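Long-range contact in packaging protein UL32 (Human herpesvirus 8 type M, PDB 6XF9), which forms a pentameric ring required for herpesviral packaging and probably promotes localisation of new capsids to nuclear replication compartments for genome cleavage and packaging: residues P68-L78 with D98-F107. Sequence-based numbering, arbitrary orientation.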
loop_
_atom_site.group_PDB
_atom_site.type_symbol
_atom_site.label_atom_id
_atom_site.label_comp_id
_atom_site.label_asym_id
_atom_site.label_seq_id
_atom_site.Cartn_x
_atom_site.Cartn_y
_atom_site.Cartn_z
ATOM N N PRO D 68 60.330 16.986 -1.631
ATOM C CA PRO D 68 61.038 16.147 -0.659
ATOM C C PRO D 68 61.056 14.682 -1.082
ATOM O O PRO D 68 60.775 14.372 -2.239
ATOM C CB PRO D 68 60.208 16.317 0.614
ATOM C CG PRO D 68 59.594 17.669 0.477
ATOM C CD PRO D 68 59.318 17.844 -0.991
ATOM N N MET D 69 61.384 13.795 -0.147
ATOM C CA MET D 69 61.436 12.367 -0.432
ATOM C C MET D 69 60.858 11.528 0.693
ATOM O O MET D 69 60.735 10.309 0.571
ATOM C CB MET D 69 62.875 11.934 -0.721
ATOM C CG MET D 69 63.527 12.675 -1.877
ATOM S SD MET D 69 62.636 12.466 -3.430
ATOM C CE MET D 69 62.739 10.690 -3.643
ATOM N N GLY D 70 60.506 12.184 1.790
ATOM C CA GLY D 70 60.000 11.478 2.928
ATOM C C GLY D 70 58.683 12.027 3.351
ATOM O O GLY D 70 58.189 11.596 4.343
ATOM N N PHE D 71 58.197 13.058 2.680
ATOM C CA PHE D 71 56.910 13.602 2.954
ATOM C C PHE D 71 55.912 12.581 2.570
ATOM O O PHE D 71 54.980 12.344 3.267
ATOM C CB PHE D 71 56.640 14.784 2.085
ATOM C CG PHE D 71 55.224 15.256 2.119
ATOM C CD1 PHE D 71 54.708 15.829 3.237
ATOM C CD2 PHE D 71 54.436 15.150 1.026
ATOM C CE1 PHE D 71 53.425 16.281 3.261
ATOM C CE2 PHE D 71 53.155 15.601 1.037
ATOM C CZ PHE D 71 52.652 16.166 2.154
ATOM N N PHE D 72 56.135 11.932 1.457
ATOM C CA PHE D 72 55.109 10.985 1.058
ATOM C C PHE D 72 55.047 9.810 2.017
ATOM O O PHE D 72 53.994 9.181 2.154
ATOM C CB PHE D 72 55.417 10.461 -0.332
ATOM C CG PHE D 72 55.359 11.497 -1.403
ATOM C CD1 PHE D 72 54.145 11.908 -1.925
ATOM C CD2 PHE D 72 56.532 12.072 -1.891
ATOM C CE1 PHE D 72 54.093 12.853 -2.936
ATOM C CE2 PHE D 72 56.492 13.036 -2.903
ATOM C CZ PHE D 72 55.267 13.428 -3.426
ATOM N N GLU D 73 56.165 9.485 2.667
ATOM C CA GLU D 73 56.175 8.396 3.634
ATOM C C GLU D 73 55.684 8.834 5.001
ATOM O O GLU D 73 55.143 8.010 5.744
ATOM C CB GLU D 73 57.571 7.803 3.784
ATOM C CG GLU D 73 58.097 7.075 2.577
ATOM C CD GLU D 73 59.533 6.609 2.793
ATOM O OE1 GLU D 73 59.921 5.590 2.162
ATOM O OE2 GLU D 73 60.244 7.218 3.639
ATOM N N ASP D 74 55.871 10.098 5.376
ATOM C CA ASP D 74 55.340 10.488 6.678
ATOM C C ASP D 74 53.838 10.697 6.606
ATOM O O ASP D 74 53.113 10.352 7.547
ATOM C CB ASP D 74 56.030 11.751 7.208
ATOM C CG ASP D 74 57.494 11.526 7.547
ATOM O OD1 ASP D 74 57.818 10.538 8.261
ATOM O OD2 ASP D 74 58.312 12.376 7.128
ATOM N N TYR D 75 53.357 11.272 5.505
ATOM C CA TYR D 75 51.918 11.392 5.318
ATOM C C TYR D 75 51.278 10.012 5.247
ATOM O O TYR D 75 50.206 9.789 5.819
ATOM C CB TYR D 75 51.616 12.228 4.074
ATOM C CG TYR D 75 50.168 12.244 3.646
ATOM C CD1 TYR D 75 49.168 12.791 4.454
ATOM C CD2 TYR D 75 49.802 11.741 2.412
ATOM C CE1 TYR D 75 47.825 12.794 4.034
ATOM C CE2 TYR D 75 48.486 11.745 1.988
ATOM C CZ TYR D 75 47.497 12.264 2.788
ATOM O OH TYR D 75 46.185 12.243 2.303
ATOM N N ALA D 76 51.929 9.067 4.563
ATOM C CA ALA D 76 51.389 7.714 4.476
ATOM C C ALA D 76 51.373 7.005 5.824
ATOM O O ALA D 76 50.581 6.076 6.009
ATOM C CB ALA D 76 52.168 6.888 3.462
ATOM N N CYS D 77 52.250 7.374 6.764
ATOM C CA CYS D 77 52.149 6.783 8.101
ATOM C C CYS D 77 50.935 7.304 8.839
ATOM O O CYS D 77 50.220 6.537 9.494
ATOM C CB CYS D 77 53.391 7.068 8.926
ATOM S SG CYS D 77 54.681 5.974 8.543
ATOM N N LEU D 78 50.719 8.620 8.783
ATOM C CA LEU D 78 49.518 9.210 9.360
ATOM C C LEU D 78 48.273 8.530 8.814
ATOM O O LEU D 78 47.388 8.118 9.576
ATOM C CB LEU D 78 49.478 10.698 9.046
ATOM C CG LEU D 78 48.223 11.387 9.539
ATOM C CD1 LEU D 78 48.009 11.112 11.006
ATOM C CD2 LEU D 78 48.277 12.868 9.222
ATOM N N ASP D 98 49.487 15.650 14.114
ATOM C CA ASP D 98 50.466 15.007 13.252
ATOM C C ASP D 98 50.487 15.633 11.863
ATOM O O ASP D 98 51.488 15.498 11.152
ATOM C CB ASP D 98 50.201 13.502 13.146
ATOM C CG ASP D 98 50.127 12.800 14.518
ATOM O OD1 ASP D 98 50.662 13.324 15.534
ATOM O OD2 ASP D 98 49.569 11.674 14.562
ATOM N N LEU D 99 49.400 16.293 11.448
ATOM C CA LEU D 99 49.428 17.027 10.184
ATOM C C LEU D 99 50.232 18.319 10.314
ATOM O O LEU D 99 50.924 18.713 9.373
ATOM C CB LEU D 99 48.005 17.311 9.695
ATOM C CG LEU D 99 47.979 17.910 8.286
ATOM C CD1 LEU D 99 48.397 16.874 7.298
ATOM C CD2 LEU D 99 46.616 18.449 7.923
ATOM N N CYS D 100 50.113 19.024 11.445
ATOM C CA CYS D 100 51.057 20.098 11.747
ATOM C C CYS D 100 52.499 19.628 11.630
ATOM O O CYS D 100 53.298 20.178 10.863
ATOM C CB CYS D 100 50.835 20.638 13.157
ATOM S SG CYS D 100 49.765 22.014 13.265
ATOM N N GLU D 101 52.841 18.595 12.394
ATOM C CA GLU D 101 54.217 18.136 12.442
ATOM C C GLU D 101 54.725 17.814 11.047
ATOM O O GLU D 101 55.819 18.237 10.671
ATOM C CB GLU D 101 54.293 16.925 13.362
ATOM C CG GLU D 101 55.630 16.271 13.493
ATOM C CD GLU D 101 56.616 17.057 14.311
ATOM O OE1 GLU D 101 56.249 18.090 14.913
ATOM O OE2 GLU D 101 57.773 16.599 14.377
ATOM N N ILE D 102 53.916 17.124 10.240
ATOM C CA ILE D 102 54.347 16.786 8.888
ATOM C C ILE D 102 54.602 18.051 8.082
ATOM O O ILE D 102 55.482 18.076 7.212
ATOM C CB ILE D 102 53.318 15.865 8.207
ATOM C CG1 ILE D 102 53.387 14.473 8.811
ATOM C CG2 ILE D 102 53.553 15.777 6.700
ATOM C CD1 ILE D 102 52.206 13.639 8.451
ATOM N N MET D 103 53.866 19.131 8.371
ATOM C CA MET D 103 54.019 20.368 7.606
ATOM C C MET D 103 55.257 21.160 8.017
ATOM O O MET D 103 55.904 21.781 7.165
ATOM C CB MET D 103 52.790 21.264 7.793
ATOM C CG MET D 103 51.511 20.744 7.195
ATOM S SD MET D 103 51.514 20.910 5.413
ATOM C CE MET D 103 51.328 22.672 5.190
ATOM N N HIS D 104 55.596 21.146 9.307
ATOM C CA HIS D 104 56.805 21.803 9.785
ATOM C C HIS D 104 58.076 21.065 9.375
ATOM O O HIS D 104 59.126 21.699 9.208
ATOM C CB HIS D 104 56.711 21.952 11.291
ATOM C CG HIS D 104 55.754 23.020 11.700
ATOM N ND1 HIS D 104 54.892 22.882 12.764
ATOM C CD2 HIS D 104 55.487 24.229 11.152
ATOM C CE1 HIS D 104 54.159 23.978 12.878
ATOM N NE2 HIS D 104 54.497 24.809 11.908
ATOM N N LEU D 105 58.014 19.737 9.229
ATOM C CA LEU D 105 59.184 18.980 8.790
ATOM C C LEU D 105 59.482 19.212 7.320
ATOM O O LEU D 105 60.647 19.376 6.934
ATOM C CB LEU D 105 58.995 17.485 9.037
ATOM C CG LEU D 105 59.292 16.792 10.355
ATOM C CD1 LEU D 105 58.724 17.522 11.526
ATOM C CD2 LEU D 105 58.676 15.427 10.258
ATOM N N HIS D 106 58.451 19.185 6.475
ATOM C CA HIS D 106 58.667 19.102 5.040
ATOM C C HIS D 106 58.265 20.339 4.251
ATOM O O HIS D 106 58.607 20.420 3.066
ATOM C CB HIS D 106 57.924 17.887 4.473
ATOM C CG HIS D 106 58.296 16.599 5.131
ATOM N ND1 HIS D 106 59.155 15.692 4.555
ATOM C CD2 HIS D 106 57.919 16.063 6.316
ATOM C CE1 HIS D 106 59.288 14.647 5.355
ATOM N NE2 HIS D 106 58.548 14.846 6.432
ATOM N N PHE D 107 57.501 21.231 4.877
ATOM C CA PHE D 107 57.096 22.490 4.265
ATOM C C PHE D 107 57.136 23.611 5.305
ATOM O O PHE D 107 56.090 24.137 5.682
ATOM C CB PHE D 107 55.694 22.373 3.665
ATOM C CG PHE D 107 55.621 21.473 2.466
ATOM C CD1 PHE D 107 55.381 20.117 2.613
ATOM C CD2 PHE D 107 55.791 21.983 1.188
ATOM C CE1 PHE D 107 55.313 19.286 1.511
ATOM C CE2 PHE D 107 55.723 21.158 0.082
ATOM C CZ PHE D 107 55.484 19.807 0.243
#
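An antiparallel pair of helices, 71-83 and 89-106, packs here through Phe71, Asp74 and Leu78 on one side and His106, Ile102 and Asp98 on the other, the segment axes almost exactly antiparallel and 10.3 Å apart at closest approach. Where the first helix begins and the second ends, Phe71, His106 and Phe107 form an aromatic cluster. Phe107 brings its edge over the centre of one Phe71 face, a T-shaped pair with CE1 of Phe107 3.9 Å from CD1 of Phe71 and the planes 82° apart. Phe71 in turn offers an edge to the His106 ring, whose face also lies against the CA of Phe71. With its CG anti to the backbone N (chi1 169°), Phe71 sets its ring across Ile102, and CE1 of Phe71 lies 3.5 Å from CG2 of Ile102. Ile102 is a knob among Phe71, Asp74, Tyr75 and Leu78, and its CD1 reaches within 3.5 Å of the carbonyl O of Asp74. Leu78 closes the row, CD1 lying 3.9 Å from CB of Asp98. The one polar link, from His106 NE2 to Asp74 OD2, is short at 2.6 Å but weak, bent to 127° at the hydrogen. Asp74 OD1 is held by a salt bridge to Arg398, while Tyr75, lying against Leu58, hydrogen-bonds through OH to the zinc ligand His130. The interface is thus chiefly apolar and aromatic, with Asp74 held mainly by Arg398, which would be expected to favour its ionised form; Gly70 O, an acceptor 2.9 Å from Asp74 OD2, would work against it, and the imidazole remains a weak, bent second partner.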